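11R-lipoxygenase (Gersemia fruticosa, PDB 3VF1) probably catalyses the calcium-regulated insertion of molecular oxygen into polyunsaturated fatty acids, using a single non-heme iron bound in its helical domain. Local coordinates at residues Asn410-His415 / Asp524-Asp529; Val417-Tyr422 / Asn648-Ala653. All blocks are in the same frame, centred on the assembly; numbering follows the deposited sequence.

Contact 1 of 2, residues Asn410-His415 / Asp524-Asp529; sequences NLPSVH and DNEIQD
E526 reaches from the first turn of helix 525-538 into the loop that joins helix 369-410 to helix 416-425, where its carboxylate meets P412 and H415. Its CG is anti to the carbonyl carbon (chi1 -72°) and the chain is extended beyond it, and the acid approaches the proline ring tip to tip, with OE1 3.3 Å from P412 CD. The same oxygen lies at the edge of the H415 imidazole, 3.3 Å from H415 CD2; the two side chains run past each other in opposite directions. These are contacts with carbon; both oxygens have polar partners outside the two segments, OE2 in a salt bridge to R154 of helix 148-164.

H415 NE2 donates to D524 OD2 over 2.8 Å, on the syn lone pair, with ring and carboxylate nearly coplanar. ND1 accepts from V417 N, a pattern consistent with a neutral imidazole carrying its proton on NE2, and the two bonds fix the ring's rotation. L411 CD2 sits 3.9 Å above one face, toward the rim.

N410 and D529 cross obliquely, amide and carboxylate planes 46° apart. N410 CB is 3.9 Å from D529 CB, and N410 OD1 is 3.5 Å from the same carbon. Bonds from ND2 to S406 O and D533 OD2 hold the amide, while the D529 carboxylate forms a salt bridge with R532.

The two oxygens of D524 divide the work: OD1 caps its own helix, accepting from I527 N over 3.0 Å and more weakly from E526 N, whereas OD2 takes H415 and Y515 OH. Two helix starts thus meet, D524 the N-cap of helix 525-538 and H415 that of helix 416-425, joined by a His-carboxylate hydrogen bond within the helical lipoxygenase domain.

Contact 2 of 2, residues Val417-Tyr422 / Asn648-Ala653; sequences VWKLLY and NLFGDA
The F650 ring carries K419 CB over one face, 3.7 Å from the ring centroid and 19° off the normal, a CH-pi contact displaced toward the rim, while N648 OD1 lies in plane at the ring edge. F650 CZ also comes within 3.7 Å of L420 N, and I510 and Y514 of helix 491-514 pack on the same side chain. The Y422 and W418 rings both meet a single methyl, L649 CD1, which approaches each of them obliquely. It is 3.8 Å from Y422 CG and 3.9 Å from W418 NE1, and the leucine crosses the tyrosine side chain at about a right angle.

From the F650 face the K419 chain continues past L649, its CG touching L649 CB at 3.9 Å. The chain is straight as far as CE and then bends at chi4 (-67°), a turn that places NZ 2.9 Å from L649 O. The ammonium lies above the carbonyl plane, and this one firm bond is supplemented by weak ones to S413 O and G136 O. A methionine in place of K419 would probably leave L649 O without its ammonium partner and loosen the tie between helix and loop.

The loop holds its own shape through an Asx turn, F650 N donating to N648 OD1 over 2.9 Å. Just ahead of helix 653-676, this turn presents L649 and F650 to helix 416-425, a loop-on-helix packing in the helical lipoxygenase domain, with Y422 lying not far from W126 of the PLAT domain.

Overall arrangement
Both contacts are buried and lie in the helical domain, their centres about 13 Å apart, and both involve the chain round the start of helix 416-425. Contact 1 uses the loop leading into that helix, contact 2 the helix itself. The two also touch: W418 and K419 pack on S413, and V417 on I527. Their chemistry differs with place. Contact 1, at helix ends, is largely polar, built on carboxylates, an imidazole and an amide, several of them with further partners beyond the two segments; contact 2, on the side of a helix, is mainly aromatic and aliphatic, with a single lysine-to-carbonyl hydrogen bond across it.

Contact 1 of 2, residues Asn410-His415 / Asp524-Asp529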
ATOM      1  N   ASN A 410      -2.259 -18.281  11.472  1.00 37.95           N
ATOM      2  CA  ASN A 410      -1.492 -18.569  12.682  1.00 35.26           C
ATOM      3  C   ASN A 410      -1.932 -17.817  13.939  1.00 36.61           C
ATOM      4  O   ASN A 410      -1.558 -18.200  15.047  1.00 39.00           O
ATOM      5  CB  ASN A 410      -0.009 -18.299  12.425  1.00 32.45           C
ATOM      6  CG  ASN A 410       0.527 -19.083  11.244  1.00 37.14           C
ATOM      7  OD1 ASN A 410       0.881 -20.255  11.371  1.00 39.70           O
ATOM      8  ND2 ASN A 410       0.586 -18.438  10.084  1.00 40.60           N
ATOM      9  N   LEU A 411      -2.718 -16.758  13.777  1.00 36.58           N
ATOM     10  CA  LEU A 411      -3.119 -15.942  14.919  1.00 35.08           C
ATOM     11  C   LEU A 411      -4.623 -15.993  15.161  1.00 37.85           C
ATOM     12  O   LEU A 411      -5.412 -15.846  14.227  1.00 39.55           O
ATOM     13  CB  LEU A 411      -2.694 -14.487  14.713  1.00 33.85           C
ATOM     14  CG  LEU A 411      -1.199 -14.229  14.530  1.00 36.41           C
ATOM     15  CD1 LEU A 411      -0.951 -12.741  14.334  1.00 34.18           C
ATOM     16  CD2 LEU A 411      -0.405 -14.755  15.713  1.00 32.13           C
ATOM     17  N   PRO A 412      -5.026 -16.210  16.423  1.00 37.04           N
ATOM     18  CA  PRO A 412      -6.435 -16.101  16.807  1.00 32.57           C
ATOM     19  C   PRO A 412      -6.804 -14.647  17.074  1.00 35.64           C
ATOM     20  O   PRO A 412      -5.931 -13.854  17.432  1.00 35.38           O
ATOM     21  CB  PRO A 412      -6.503 -16.919  18.095  1.00 39.28           C
ATOM     22  CG  PRO A 412      -5.151 -16.762  18.697  1.00 38.56           C
ATOM     23  CD  PRO A 412      -4.185 -16.663  17.545  1.00 36.22           C
ATOM     24  N   SER A 413      -8.078 -14.305  16.909  1.00 35.95           N
ATOM     25  CA  SER A 413      -8.521 -12.919  17.029  1.00 33.24           C
ATOM     26  C   SER A 413      -8.397 -12.361  18.449  1.00 33.83           C
ATOM     27  O   SER A 413      -8.673 -11.183  18.679  1.00 33.07           O
ATOM     28  CB  SER A 413      -9.967 -12.784  16.540  1.00 37.83           C
ATOM     29  OG  SER A 413     -10.822 -13.685  17.217  1.00 42.60           O
ATOM     30  N   VAL A 414      -7.990 -13.200  19.398  1.00 32.67           N
ATOM     31  CA  VAL A 414      -7.800 -12.758  20.778  1.00 33.68           C
ATOM     32  C   VAL A 414      -6.358 -12.301  21.013  1.00 31.00           C
ATOM     33  O   VAL A 414      -6.041 -11.714  22.046  1.00 29.22           O
ATOM     34  CB  VAL A 414      -8.163 -13.879  21.783  1.00 36.67           C
ATOM     35  CG1 VAL A 414      -7.120 -14.991  21.756  1.00 35.29           C
ATOM     36  CG2 VAL A 414      -8.312 -13.313  23.190  1.00 31.81           C
ATOM     37  N   HIS A 415      -5.492 -12.565  20.042  1.00 31.86           N
ATOM     38  CA  HIS A 415      -4.083 -12.196  20.135  1.00 31.94           C
ATOM     39  C   HIS A 415      -3.904 -10.695  19.887  1.00 35.50           C
ATOM     40  O   HIS A 415      -4.500 -10.141  18.963  1.00 35.11           O
ATOM     41  CB  HIS A 415      -3.281 -12.996  19.109  1.00 31.13           C
ATOM     42  CG  HIS A 415      -1.808 -13.024  19.375  1.00 36.15           C
ATOM     43  ND1 HIS A 415      -1.045 -11.881  19.469  1.00 36.65           N
ATOM     44  CD2 HIS A 415      -0.954 -14.059  19.552  1.00 36.54           C
ATOM     45  CE1 HIS A 415       0.212 -12.209  19.701  1.00 37.84           C
ATOM     46  NE2 HIS A 415       0.296 -13.525  19.755  1.00 37.02           N
ATOM     47  N   ASP A 524       5.694 -17.362  23.125  1.00 47.41           N
ATOM     48  CA  ASP A 524       4.424 -17.137  22.448  1.00 41.80           C
ATOM     49  C   ASP A 524       4.406 -17.993  21.190  1.00 38.43           C
ATOM     50  O   ASP A 524       4.794 -17.542  20.117  1.00 38.52           O
ATOM     51  CB  ASP A 524       4.243 -15.659  22.085  1.00 39.43           C
ATOM     52  CG  ASP A 524       2.964 -15.400  21.309  1.00 38.41           C
ATOM     53  OD1 ASP A 524       2.371 -16.367  20.784  1.00 36.42           O
ATOM     54  OD2 ASP A 524       2.553 -14.224  21.215  1.00 39.43           O
ATOM     55  N   ASN A 525       3.951 -19.233  21.328  1.00 41.09           N
ATOM     56  CA  ASN A 525       3.966 -20.182  20.221  1.00 41.43           C
ATOM     57  C   ASN A 525       3.232 -19.669  18.984  1.00 36.77           C
ATOM     58  O   ASN A 525       3.528 -20.086  17.863  1.00 36.60           O
ATOM     59  CB  ASN A 525       3.360 -21.514  20.667  1.00 38.82           C
ATOM     60  CG  ASN A 525       1.926 -21.372  21.142  1.00 39.16           C
ATOM     61  OD1 ASN A 525       1.660 -20.770  22.183  1.00 38.91           O
ATOM     62  ND2 ASN A 525       0.993 -21.934  20.383  1.00 32.92           N
ATOM     63  N   GLU A 526       2.281 -18.763  19.185  1.00 35.07           N
ATOM     64  CA  GLU A 526       1.436 -18.293  18.091  1.00 37.69           C
ATOM     65  C   GLU A 526       2.127 -17.262  17.195  1.00 36.73           C
ATOM     66  O   GLU A 526       1.955 -17.284  15.977  1.00 37.09           O
ATOM     67  CB  GLU A 526       0.116 -17.744  18.640  1.00 35.02           C
ATOM     68  CG  GLU A 526      -0.806 -18.834  19.162  1.00 37.00           C
ATOM     69  CD  GLU A 526      -2.047 -18.293  19.842  1.00 42.10           C
ATOM     70  OE1 GLU A 526      -2.124 -17.068  20.072  1.00 40.63           O
ATOM     71  OE2 GLU A 526      -2.951 -19.099  20.151  1.00 44.04           O
ATOM     72  N   ILE A 527       2.907 -16.364  17.789  1.00 34.30           N
ATOM     73  CA  ILE A 527       3.653 -15.388  17.002  1.00 32.49           C
ATOM     74  C   ILE A 527       4.811 -16.080  16.294  1.00 36.29           C
ATOM     75  O   ILE A 527       5.247 -15.648  15.226  1.00 35.42           O
ATOM     76  CB  ILE A 527       4.201 -14.233  17.870  1.00 35.30           C
ATOM     77  CG1 ILE A 527       4.502 -13.006  17.003  1.00 37.12           C
ATOM     78  CG2 ILE A 527       5.451 -14.663  18.622  1.00 33.08           C
ATOM     79  CD1 ILE A 527       3.269 -12.348  16.413  1.00 35.57           C
ATOM     80  N   GLN A 528       5.304 -17.160  16.894  1.00 36.79           N
ATOM     81  CA  GLN A 528       6.392 -17.932  16.306  1.00 36.63           C
ATOM     82  C   GLN A 528       5.899 -18.700  15.084  1.00 37.83           C
ATOM     83  O   GLN A 528       6.640 -18.890  14.120  1.00 39.41           O
ATOM     84  CB  GLN A 528       6.983 -18.894  17.338  1.00 36.70           C
ATOM     85  CG  GLN A 528       7.507 -18.206  18.590  1.00 38.12           C
ATOM     86  CD  GLN A 528       8.641 -17.242  18.303  1.00 36.84           C
ATOM     87  OE1 GLN A 528       9.320 -17.350  17.286  1.00 37.18           O
ATOM     88  NE2 GLN A 528       8.847 -16.288  19.203  1.00 35.61           N
ATOM     89  N   ASP A 529       4.646 -19.145  15.129  1.00 38.58           N
ATOM     90  CA  ASP A 529       4.023 -19.783  13.976  1.00 40.50           C
ATOM     91  C   ASP A 529       3.847 -18.749  12.872  1.00 36.58           C
ATOM     92  O   ASP A 529       4.074 -19.030  11.695  1.00 36.43           O
ATOM     93  CB  ASP A 529       2.662 -20.374  14.351  1.00 40.25           C
ATOM     94  CG  ASP A 529       2.774 -21.530  15.328  1.00 45.78           C
ATOM     95  OD1 ASP A 529       3.824 -22.206  15.332  1.00 45.55           O
ATOM     96  OD2 ASP A 529       1.810 -21.764  16.086  1.00 41.61           O
TER

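Contact 2 of 2, residues Val417-Tyr422 / Asn648-Ala653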
ATOM      1  N   VAL A 417      -1.415  -8.910  18.688  1.00 32.99           N
ATOM      2  CA  VAL A 417      -0.814  -8.581  17.399  1.00 32.34           C
ATOM      3  C   VAL A 417      -1.840  -8.657  16.272  1.00 33.33           C
ATOM      4  O   VAL A 417      -1.803  -7.854  15.341  1.00 34.10           O
ATOM      5  CB  VAL A 417       0.371  -9.512  17.079  1.00 27.96           C
ATOM      6  CG1 VAL A 417       0.837  -9.318  15.642  1.00 28.73           C
ATOM      7  CG2 VAL A 417       1.511  -9.262  18.051  1.00 30.64           C
ATOM      8  N   TRP A 418      -2.752  -9.621  16.355  1.00 31.77           N
ATOM      9  CA  TRP A 418      -3.836  -9.712  15.384  1.00 31.71           C
ATOM     10  C   TRP A 418      -4.665  -8.435  15.404  1.00 31.01           C
ATOM     11  O   TRP A 418      -5.040  -7.907  14.357  1.00 31.88           O
ATOM     12  CB  TRP A 418      -4.740 -10.910  15.679  1.00 32.32           C
ATOM     13  CG  TRP A 418      -6.075 -10.801  15.006  1.00 28.70           C
ATOM     14  CD1 TRP A 418      -7.182 -10.161  15.484  1.00 30.15           C
ATOM     15  CD2 TRP A 418      -6.440 -11.332  13.728  1.00 28.97           C
ATOM     16  NE1 TRP A 418      -8.216 -10.267  14.586  1.00 29.22           N
ATOM     17  CE2 TRP A 418      -7.787 -10.980  13.499  1.00 29.72           C
ATOM     18  CE3 TRP A 418      -5.763 -12.073  12.755  1.00 30.98           C
ATOM     19  CZ2 TRP A 418      -8.466 -11.346  12.339  1.00 30.13           C
ATOM     20  CZ3 TRP A 418      -6.440 -12.433  11.605  1.00 31.54           C
ATOM     21  CH2 TRP A 418      -7.777 -12.070  11.407  1.00 31.35           C
ATOM     22  N   LYS A 419      -4.954  -7.945  16.605  1.00 30.64           N
ATOM     23  CA  LYS A 419      -5.731  -6.724  16.772  1.00 35.17           C
ATOM     24  C   LYS A 419      -4.956  -5.525  16.243  1.00 34.56           C
ATOM     25  O   LYS A 419      -5.528  -4.611  15.651  1.00 33.44           O
ATOM     26  CB  LYS A 419      -6.064  -6.501  18.248  1.00 35.38           C
ATOM     27  CG  LYS A 419      -6.945  -7.573  18.866  1.00 34.83           C
ATOM     28  CD  LYS A 419      -7.199  -7.280  20.336  1.00 36.09           C
ATOM     29  CE  LYS A 419      -8.071  -8.342  20.985  1.00 38.88           C
ATOM     30  NZ  LYS A 419      -9.459  -8.350  20.444  1.00 42.14           N
ATOM     31  N   LEU A 420      -3.646  -5.538  16.467  1.00 31.11           N
ATOM     32  CA  LEU A 420      -2.784  -4.443  16.048  1.00 32.72           C
ATOM     33  C   LEU A 420      -2.768  -4.292  14.530  1.00 34.69           C
ATOM     34  O   LEU A 420      -2.941  -3.193  14.004  1.00 30.66           O
ATOM     35  CB  LEU A 420      -1.358  -4.676  16.550  1.00 31.14           C
ATOM     36  CG  LEU A 420      -0.337  -3.598  16.178  1.00 29.83           C
ATOM     37  CD1 LEU A 420      -0.664  -2.281  16.870  1.00 27.84           C
ATOM     38  CD2 LEU A 420       1.072  -4.052  16.518  1.00 30.38           C
ATOM     39  N   LEU A 421      -2.565  -5.405  13.833  1.00 30.04           N
ATOM     40  CA  LEU A 421      -2.374  -5.385  12.388  1.00 31.71           C
ATOM     41  C   LEU A 421      -3.680  -5.336  11.605  1.00 32.86           C
ATOM     42  O   LEU A 421      -3.697  -4.912  10.450  1.00 35.70           O
ATOM     43  CB  LEU A 421      -1.581  -6.618  11.949  1.00 31.45           C
ATOM     44  CG  LEU A 421      -0.153  -6.734  12.484  1.00 34.74           C
ATOM     45  CD1 LEU A 421       0.507  -8.000  11.961  1.00 32.80           C
ATOM     46  CD2 LEU A 421       0.658  -5.506  12.107  1.00 35.35           C
ATOM     47  N   TYR A 422      -4.773  -5.767  12.225  1.00 31.76           N
ATOM     48  CA  TYR A 422      -6.028  -5.944  11.500  1.00 33.51           C
ATOM     49  C   TYR A 422      -6.416  -4.730  10.653  1.00 34.40           C
ATOM     50  O   TYR A 422      -6.679  -4.868   9.459  1.00 36.75           O
ATOM     51  CB  TYR A 422      -7.173  -6.299  12.450  1.00 31.84           C
ATOM     52  CG  TYR A 422      -8.464  -6.579  11.718  1.00 30.28           C
ATOM     53  CD1 TYR A 422      -8.678  -7.804  11.104  1.00 34.36           C
ATOM     54  CD2 TYR A 422      -9.460  -5.616  11.625  1.00 32.39           C
ATOM     55  CE1 TYR A 422      -9.849  -8.067  10.426  1.00 36.90           C
ATOM     56  CE2 TYR A 422     -10.637  -5.871  10.947  1.00 34.96           C
ATOM     57  CZ  TYR A 422     -10.825  -7.099  10.351  1.00 37.34           C
ATOM     58  OH  TYR A 422     -11.993  -7.361   9.674  1.00 42.55           O
ATOM     59  N   ASN A 648     -12.237  -0.561  16.332  1.00 44.42           N
ATOM     60  CA  ASN A 648     -11.214  -1.026  17.262  1.00 44.27           C
ATOM     61  C   ASN A 648     -11.538  -2.383  17.880  1.00 43.01           C
ATOM     62  O   ASN A 648     -12.644  -2.607  18.372  1.00 44.27           O
ATOM     63  CB  ASN A 648     -11.010   0.006  18.370  1.00 45.72           C
ATOM     64  CG  ASN A 648      -9.911  -0.383  19.326  1.00 42.83           C
ATOM     65  OD1 ASN A 648      -8.972  -1.088  18.956  1.00 44.69           O
ATOM     66  ND2 ASN A 648     -10.018   0.072  20.565  1.00 46.76           N
ATOM     67  N   LEU A 649     -10.557  -3.279  17.860  1.00 39.64           N
ATOM     68  CA  LEU A 649     -10.719  -4.614  18.422  1.00 38.62           C
ATOM     69  C   LEU A 649     -10.170  -4.699  19.845  1.00 39.37           C
ATOM     70  O   LEU A 649     -10.429  -5.667  20.558  1.00 42.65           O
ATOM     71  CB  LEU A 649     -10.015  -5.643  17.538  1.00 37.46           C
ATOM     72  CG  LEU A 649     -10.528  -5.740  16.102  1.00 35.76           C
ATOM     73  CD1 LEU A 649      -9.694  -6.731  15.305  1.00 36.43           C
ATOM     74  CD2 LEU A 649     -11.996  -6.136  16.084  1.00 40.20           C
ATOM     75  N   PHE A 650      -9.413  -3.688  20.257  1.00 37.88           N
ATOM     76  CA  PHE A 650      -8.832  -3.670  21.597  1.00 37.28           C
ATOM     77  C   PHE A 650      -9.872  -3.320  22.654  1.00 39.97           C
ATOM     78  O   PHE A 650     -10.632  -2.365  22.500  1.00 41.46           O
ATOM     79  CB  PHE A 650      -7.676  -2.671  21.670  1.00 34.80           C
ATOM     80  CG  PHE A 650      -6.406  -3.165  21.041  1.00 35.22           C
ATOM     81  CD1 PHE A 650      -5.592  -4.059  21.711  1.00 32.88           C
ATOM     82  CD2 PHE A 650      -6.019  -2.727  19.785  1.00 35.36           C
ATOM     83  CE1 PHE A 650      -4.421  -4.515  21.139  1.00 31.27           C
ATOM     84  CE2 PHE A 650      -4.850  -3.178  19.209  1.00 34.65           C
ATOM     85  CZ  PHE A 650      -4.049  -4.074  19.889  1.00 34.68           C
ATOM     86  N   GLY A 651      -9.897  -4.104  23.728  1.00 40.62           N
ATOM     87  CA  GLY A 651     -10.766  -3.830  24.856  1.00 39.05           C
ATOM     88  C   GLY A 651      -9.993  -3.263  26.032  1.00 37.09           C
ATOM     89  O   GLY A 651     -10.544  -2.530  26.854  1.00 36.73           O
ATOM     90  N   ASP A 652      -8.709  -3.601  26.112  1.00 37.91           N
ATOM     91  CA  ASP A 652      -7.872  -3.161  27.221  1.00 35.38           C
ATOM     92  C   ASP A 652      -7.706  -1.646  27.215  1.00 34.11           C
ATOM     93  O   ASP A 652      -7.352  -1.055  26.197  1.00 37.51           O
ATOM     94  CB  ASP A 652      -6.500  -3.835  27.149  1.00 38.61           C
ATOM     95  CG  ASP A 652      -6.596  -5.346  27.043  1.00 39.05           C
ATOM     96  OD1 ASP A 652      -6.824  -6.004  28.078  1.00 42.98           O
ATOM     97  OD2 ASP A 652      -6.439  -5.874  25.922  1.00 42.07           O
ATOM     98  N   ALA A 653      -7.961  -1.025  28.361  1.00 34.26           N
ATOM     99  CA  ALA A 653      -7.888   0.427  28.483  1.00 34.58           C
ATOM    100  C   ALA A 653      -6.464   0.934  28.262  1.00 34.45           C
ATOM    101  O   ALA A 653      -6.264   2.089  27.885  1.00 34.39           O
ATOM    102  CB  ALA A 653      -8.402   0.866  29.846  1.00 32.79           C
TER